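PDB 4TKD: holliday junction resolvase Hjc from Sulfolobus solfataricus, which cuts four-way DNA (Holliday) junctions formed during genetic recombination, using magnesium to introduce paired nicks in opposing strands. Local coordinates for residues 12-16 and 41-45; 95-99 and 118-122. All coordinates share one frame; numbering follows the deposited sequence.

Contact 1: 12-16 and 41-45; sequences ERNIV and PDIIA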
ATOM      1  N   GLU C  12      -5.716  19.922  15.575  1.00 57.50           N
ATOM      2  CA  GLU C  12      -4.405  19.284  15.562  1.00 56.85           C
ATOM      3  C   GLU C  12      -4.111  18.729  16.956  1.00 58.71           C
ATOM      4  O   GLU C  12      -3.753  17.558  17.066  1.00 58.90           O
ATOM      5  CB  GLU C  12      -3.328  20.281  15.109  1.00 58.50           C
ATOM      6  CG  GLU C  12      -2.039  19.629  14.610  1.00 74.04           C
ATOM      7  CD  GLU C  12      -1.076  20.489  13.806  1.00100.36           C
ATOM      8  OE1 GLU C  12       0.096  20.077  13.631  1.00106.73           O
ATOM      9  OE2 GLU C  12      -1.492  21.579  13.350  1.00 93.74           O
ATOM     10  N   ARG C  13      -4.354  19.539  18.016  1.00 53.59           N
ATOM     11  CA  ARG C  13      -4.174  19.147  19.429  1.00 53.11           C
ATOM     12  C   ARG C  13      -5.070  17.975  19.811  1.00 54.45           C
ATOM     13  O   ARG C  13      -4.588  17.047  20.451  1.00 53.67           O
ATOM     14  CB  ARG C  13      -4.368  20.331  20.397  1.00 55.03           C
ATOM     15  CG  ARG C  13      -3.123  21.198  20.509  1.00 72.34           C
ATOM     16  CD  ARG C  13      -3.266  22.357  21.473  1.00 89.27           C
ATOM     17  NE  ARG C  13      -1.961  22.817  21.954  1.00108.91           N
ATOM     18  CZ  ARG C  13      -1.241  23.782  21.387  1.00129.80           C
ATOM     19  NH1 ARG C  13      -1.686  24.402  20.299  1.00119.25           N
ATOM     20  NH2 ARG C  13      -0.066  24.131  21.900  1.00118.22           N
ATOM     21  N   ASN C  14      -6.359  18.000  19.376  1.00 49.45           N
ATOM     22  CA  ASN C  14      -7.378  16.957  19.557  1.00 48.35           C
ATOM     23  C   ASN C  14      -6.962  15.637  18.895  1.00 50.65           C
ATOM     24  O   ASN C  14      -7.266  14.575  19.429  1.00 50.38           O
ATOM     25  CB  ASN C  14      -8.700  17.421  18.928  1.00 51.26           C
ATOM     26  CG  ASN C  14      -9.903  17.502  19.855  1.00 80.67           C
ATOM     27  OD1 ASN C  14     -11.040  17.249  19.433  1.00 76.60           O
ATOM     28  ND2 ASN C  14      -9.708  17.911  21.113  1.00 69.71           N
ATOM     29  N   ILE C  15      -6.308  15.707  17.705  1.00 45.47           N
ATOM     30  CA  ILE C  15      -5.837  14.530  16.963  1.00 43.66           C
ATOM     31  C   ILE C  15      -4.640  13.911  17.708  1.00 46.20           C
ATOM     32  O   ILE C  15      -4.617  12.697  17.933  1.00 45.41           O
ATOM     33  CB  ILE C  15      -5.528  14.863  15.469  1.00 45.59           C
ATOM     34  CG1 ILE C  15      -6.815  15.251  14.704  1.00 45.75           C
ATOM     35  CG2 ILE C  15      -4.814  13.686  14.780  1.00 45.74           C
ATOM     36  CD1 ILE C  15      -6.626  15.834  13.265  1.00 46.59           C
ATOM     37  N   VAL C  16      -3.664  14.754  18.105  1.00 43.44           N
ATOM     38  CA  VAL C  16      -2.444  14.343  18.826  1.00 44.23           C
ATOM     39  C   VAL C  16      -2.796  13.639  20.140  1.00 48.54           C
ATOM     40  O   VAL C  16      -2.275  12.552  20.419  1.00 47.58           O
ATOM     41  CB  VAL C  16      -1.452  15.527  19.021  1.00 48.25           C
ATOM     42  CG1 VAL C  16      -0.349  15.185  20.012  1.00 47.56           C
ATOM     43  CG2 VAL C  16      -0.840  15.961  17.684  1.00 47.87           C
ATOM     44  N   PRO C  41       5.310  16.020   7.155  1.00 28.93           N
ATOM     45  CA  PRO C  41       3.894  15.986   7.609  1.00 28.56           C
ATOM     46  C   PRO C  41       3.695  16.609   9.006  1.00 31.68           C
ATOM     47  O   PRO C  41       4.571  16.481   9.873  1.00 28.72           O
ATOM     48  CB  PRO C  41       3.559  14.490   7.596  1.00 29.95           C
ATOM     49  CG  PRO C  41       4.560  13.889   6.640  1.00 32.83           C
ATOM     50  CD  PRO C  41       5.810  14.662   6.858  1.00 28.72           C
ATOM     51  N   ASP C  42       2.564  17.327   9.205  1.00 29.41           N
ATOM     52  CA  ASP C  42       2.190  18.023  10.451  1.00 29.50           C
ATOM     53  C   ASP C  42       2.211  17.138  11.652  1.00 35.30           C
ATOM     54  O   ASP C  42       2.639  17.579  12.718  1.00 35.55           O
ATOM     55  CB  ASP C  42       0.808  18.705  10.337  1.00 31.31           C
ATOM     56  CG  ASP C  42       0.799  19.828   9.323  1.00 42.30           C
ATOM     57  OD1 ASP C  42       1.731  20.659   9.348  1.00 45.68           O
ATOM     58  OD2 ASP C  42      -0.137  19.877   8.505  1.00 40.62           O
ATOM     59  N   ILE C  43       1.744  15.893  11.491  1.00 31.67           N
ATOM     60  CA  ILE C  43       1.680  14.926  12.573  1.00 30.83           C
ATOM     61  C   ILE C  43       2.270  13.622  12.102  1.00 34.50           C
ATOM     62  O   ILE C  43       1.900  13.110  11.030  1.00 34.04           O
ATOM     63  CB  ILE C  43       0.222  14.718  13.069  1.00 34.39           C
ATOM     64  CG1 ILE C  43      -0.435  16.032  13.569  1.00 34.48           C
ATOM     65  CG2 ILE C  43       0.152  13.613  14.144  1.00 35.71           C
ATOM     66  CD1 ILE C  43      -1.992  15.967  13.697  1.00 36.59           C
ATOM     67  N   ILE C  44       3.181  13.082  12.918  1.00 29.27           N
ATOM     68  CA  ILE C  44       3.781  11.788  12.686  1.00 29.24           C
ATOM     69  C   ILE C  44       3.425  10.970  13.909  1.00 33.33           C
ATOM     70  O   ILE C  44       3.768  11.352  15.025  1.00 33.31           O
ATOM     71  CB  ILE C  44       5.310  11.856  12.432  1.00 31.16           C
ATOM     72  CG1 ILE C  44       5.602  12.603  11.137  1.00 31.02           C
ATOM     73  CG2 ILE C  44       5.927  10.450  12.384  1.00 29.47           C
ATOM     74  CD1 ILE C  44       6.995  13.188  11.077  1.00 34.68           C
ATOM     75  N   ALA C  45       2.688   9.885  13.706  1.00 29.58           N
ATOM     76  CA  ALA C  45       2.278   9.015  14.799  1.00 28.89           C
ATOM     77  C   ALA C  45       2.829   7.625  14.560  1.00 31.81           C
ATOM     78  O   ALA C  45       2.718   7.089  13.462  1.00 30.35           O
ATOM     79  CB  ALA C  45       0.765   8.987  14.919  1.00 29.56           C
TER
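Ile-43 reaches from its strand toward the helix and meets three residues of one helical turn, Glu-12, Ile-15 and Val-16. Its CD1 methyl does most of the work: it lies 3.8 Å from Ile-15 CG2 and equally close to the aliphatic CG of Glu-12, the Glu-12 and Ile-43 side chains sliding past each other in opposite directions. Because Ile-43 CG1 stands anti to its own carbonyl carbon (chi1 -59°) and the chain runs on extended, CD1 is carried out to the helix. Val-16 stands slightly farther off, its CG2 4.1 Å from CG1 of Ile-43. The isoleucines and the valine of this apolar part are buried, and the axes of helix 12-16 and strand 43-45 come within 10.3 Å of each other and run nearly parallel, 6° apart.

The polar half is looser and partly exposed. Glu-12, extended beyond CG, passes the isoleucine and brings OE1 to 3.6 Å from Asp-42 CB. The two acidic side chains cross at about a right angle with carboxylate planes 50° apart, and Glu-12 OE1 stays 4.6 Å from Asp-42 OD1. Such a gathering of acids fits a metal site: both residues, with Glu-55, are inferred magnesium ligands, and Lys-57 nearby is the predicted transition-state stabiliser. Met-56 N donates to Asp-42 OD2, which helps fix the carboxylate.

Asp-42 and Ile-43 together face Ile-54 in a classic beta bulge. Helix 10-21 lies against the mixed sheet, with Ile-15 also reaching Ile-54 and Met-56 of strand 50-58, Ile-43 touching Val-26 of strand 25-28, and helix 68-81 meeting Ile-44.

Contact 2: 95-99 and 118-122; sequences LKFIP and EGLDL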
ATOM      1  N   LEU C  95     -13.627  14.319  13.567  1.00 54.03           N
ATOM      2  CA  LEU C  95     -12.286  14.225  13.001  1.00 52.69           C
ATOM      3  C   LEU C  95     -12.440  13.409  11.715  1.00 52.96           C
ATOM      4  O   LEU C  95     -12.952  12.282  11.771  1.00 54.65           O
ATOM      5  CB  LEU C  95     -11.309  13.496  13.969  1.00 52.76           C
ATOM      6  CG  LEU C  95     -11.022  14.116  15.349  1.00 57.13           C
ATOM      7  CD1 LEU C  95      -9.905  13.374  16.059  1.00 56.41           C
ATOM      8  CD2 LEU C  95     -10.633  15.571  15.239  1.00 60.75           C
ATOM      9  N   LYS C  96     -12.129  14.016  10.552  1.00 43.48           N
ATOM     10  CA  LYS C  96     -12.180  13.325   9.256  1.00 40.88           C
ATOM     11  C   LYS C  96     -10.781  13.313   8.600  1.00 43.01           C
ATOM     12  O   LYS C  96     -10.120  14.353   8.523  1.00 41.95           O
ATOM     13  CB  LYS C  96     -13.251  13.906   8.315  1.00 42.30           C
ATOM     14  CG  LYS C  96     -14.668  13.402   8.588  1.00 58.36           C
ATOM     15  CD  LYS C  96     -15.606  13.654   7.402  1.00 68.60           C
ATOM     16  CE  LYS C  96     -16.935  12.938   7.559  1.00 69.47           C
ATOM     17  NZ  LYS C  96     -17.595  12.683   6.245  1.00 60.42           N
ATOM     18  N   PHE C  97     -10.345  12.132   8.143  1.00 37.99           N
ATOM     19  CA  PHE C  97      -9.048  11.908   7.538  1.00 37.38           C
ATOM     20  C   PHE C  97      -9.230  11.351   6.128  1.00 40.43           C
ATOM     21  O   PHE C  97      -9.866  10.311   5.944  1.00 41.55           O
ATOM     22  CB  PHE C  97      -8.223  10.939   8.403  1.00 39.02           C
ATOM     23  CG  PHE C  97      -8.063  11.378   9.830  1.00 40.59           C
ATOM     24  CD1 PHE C  97      -7.022  12.222  10.210  1.00 43.82           C
ATOM     25  CD2 PHE C  97      -8.957  10.967  10.797  1.00 41.26           C
ATOM     26  CE1 PHE C  97      -6.911  12.674  11.524  1.00 44.28           C
ATOM     27  CE2 PHE C  97      -8.834  11.407  12.113  1.00 43.86           C
ATOM     28  CZ  PHE C  97      -7.823  12.267  12.466  1.00 42.82           C
ATOM     29  N   ILE C  98      -8.672  12.051   5.142  1.00 34.43           N
ATOM     30  CA  ILE C  98      -8.740  11.653   3.740  1.00 33.32           C
ATOM     31  C   ILE C  98      -7.444  10.967   3.318  1.00 36.60           C
ATOM     32  O   ILE C  98      -6.396  11.614   3.349  1.00 36.24           O
ATOM     33  CB  ILE C  98      -9.136  12.843   2.815  1.00 35.33           C
ATOM     34  CG1 ILE C  98     -10.549  13.353   3.179  1.00 36.83           C
ATOM     35  CG2 ILE C  98      -9.057  12.458   1.333  1.00 34.04           C
ATOM     36  CD1 ILE C  98     -10.834  14.815   2.793  1.00 43.62           C
ATOM     37  N   PRO C  99      -7.487   9.673   2.896  1.00 32.72           N
ATOM     38  CA  PRO C  99      -6.251   9.023   2.401  1.00 32.88           C
ATOM     39  C   PRO C  99      -5.717   9.822   1.221  1.00 37.27           C
ATOM     40  O   PRO C  99      -6.493  10.219   0.347  1.00 35.19           O
ATOM     41  CB  PRO C  99      -6.713   7.625   1.968  1.00 34.14           C
ATOM     42  CG  PRO C  99      -8.023   7.415   2.685  1.00 37.62           C
ATOM     43  CD  PRO C  99      -8.654   8.780   2.748  1.00 33.50           C
ATOM     44  N   GLU C 118     -15.471  12.752   1.310  1.00 66.19           N
ATOM     45  CA  GLU C 118     -15.676  12.041   2.573  1.00 66.47           C
ATOM     46  C   GLU C 118     -14.566  11.021   2.906  1.00 68.80           C
ATOM     47  O   GLU C 118     -14.215  10.184   2.065  1.00 69.19           O
ATOM     48  CB  GLU C 118     -17.092  11.423   2.682  1.00 68.41           C
ATOM     49  CG  GLU C 118     -17.592  10.648   1.466  1.00 83.54           C
ATOM     50  CD  GLU C 118     -17.001   9.268   1.248  1.00110.45           C
ATOM     51  OE1 GLU C 118     -16.289   9.086   0.234  1.00108.92           O
ATOM     52  OE2 GLU C 118     -17.239   8.373   2.092  1.00107.51           O
ATOM     53  N   GLY C 119     -14.020  11.115   4.123  1.00 61.85           N
ATOM     54  CA  GLY C 119     -12.933  10.246   4.563  1.00 59.64           C
ATOM     55  C   GLY C 119     -13.236   9.295   5.706  1.00 57.89           C
ATOM     56  O   GLY C 119     -14.365   8.821   5.860  1.00 58.01           O
ATOM     57  N   LEU C 120     -12.200   8.998   6.501  1.00 49.69           N
ATOM     58  CA  LEU C 120     -12.247   8.099   7.661  1.00 47.21           C
ATOM     59  C   LEU C 120     -12.353   8.888   8.936  1.00 47.72           C
ATOM     60  O   LEU C 120     -11.793   9.974   9.025  1.00 48.08           O
ATOM     61  CB  LEU C 120     -10.940   7.270   7.731  1.00 46.58           C
ATOM     62  CG  LEU C 120     -10.612   6.349   6.550  1.00 49.52           C
ATOM     63  CD1 LEU C 120      -9.144   6.040   6.504  1.00 49.41           C
ATOM     64  CD2 LEU C 120     -11.424   5.069   6.605  1.00 50.53           C
ATOM     65  N   ASP C 121     -13.011   8.331   9.947  1.00 41.92           N
ATOM     66  CA  ASP C 121     -13.001   8.949  11.263  1.00 40.38           C
ATOM     67  C   ASP C 121     -11.730   8.390  11.952  1.00 44.30           C
ATOM     68  O   ASP C 121     -11.057   7.530  11.365  1.00 42.39           O
ATOM     69  CB  ASP C 121     -14.306   8.699  12.045  1.00 40.87           C
ATOM     70  CG  ASP C 121     -14.613   7.278  12.499  1.00 52.98           C
ATOM     71  OD1 ASP C 121     -13.774   6.374  12.264  1.00 49.95           O
ATOM     72  OD2 ASP C 121     -15.700   7.069  13.100  1.00 64.54           O
ATOM     73  N   LEU C 122     -11.387   8.870  13.163  1.00 43.53           N
ATOM     74  CA  LEU C 122     -10.171   8.427  13.855  1.00 43.98           C
ATOM     75  C   LEU C 122     -10.081   6.921  14.104  1.00 46.41           C
ATOM     76  O   LEU C 122      -9.028   6.327  13.883  1.00 45.61           O
ATOM     77  CB  LEU C 122      -9.946   9.211  15.154  1.00 44.78           C
ATOM     78  CG  LEU C 122      -8.613   8.935  15.841  1.00 49.95           C
ATOM     79  CD1 LEU C 122      -7.643  10.054  15.589  1.00 49.08           C
ATOM     80  CD2 LEU C 122      -8.806   8.591  17.323  1.00 54.19           C
TER
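Phe-97 and Leu-120 exchange two backbone hydrogen bonds, which make them a single antiparallel hydrogen-bonded pair. Phe-97 N reaches Leu-120 O at 2.7 Å, in the carbonyl plane. The return bond, from Leu-120 N to Phe-97 O, is almost straight at 175°, although the donor is tilted from the plane of that carbonyl. CA-H...O contacts flank the pair, among them Asp-121 CA with Leu-95 O at 3.4 Å. Gly-119 CA, with no side chain to intervene, comes within 3.4 Å of Phe-97 O.

The Phe-97 side chain can be followed outward along segment 118-122. CB lies 3.8 Å from Leu-120 O; with CG turned away from the carbonyl carbon (chi1 -55°), the ring continues past the same oxygen, which sits at the edge beside CD2. The carbonyl carbon of Asp-121 also lies at this edge, in the ring plane. Farther out, CE2 comes 3.7 Å from Leu-122 CA, and at the tip CZ meets CD1 of Leu-122, the two side chains lying side by side and pointing the same way. Replacing Phe-97 by an alanine would probably leave Leu-122 CD1 without its aromatic neighbour and open a gap beside the first turn of the helix. Leu-95 CD1 touches that same methyl at 4.0 Å, while Pro-99 CG packs on Leu-120 CD1.

Asp-121 takes the N-cap position, its OD1 accepting from Asp-124 N. The arrangement is that of an isolated beta bridge running straight into a capped helix: it brings the loop before helix 122-133 across strand 97-99, one of the two outermost strands of the chain's mixed sheet, and pairs with it at one point.

The two contacts illustrate how one sheet can be held by different chemistry at different places. Contact 1 is a buried helix-on-sheet interface whose polar end belongs to the inferred metal site; contact 2 is partly buried and lies at one edge strand of the sheet. Accordingly, the first relies on side chains alone, aliphatic at one end and acidic at the other, whereas the second combines a backbone bridge with packing of an aromatic ring and leucines. Their centres are 13 Å apart, yet they join through helix 10-21: Ile-15 CD1 packs 3.6 Å from Phe-97 CE1, and Ile-15 CG1 lies near Leu-95 CD1. Ile-15 therefore serves both, linking the hydrophobic part of contact 1 to that of contact 2.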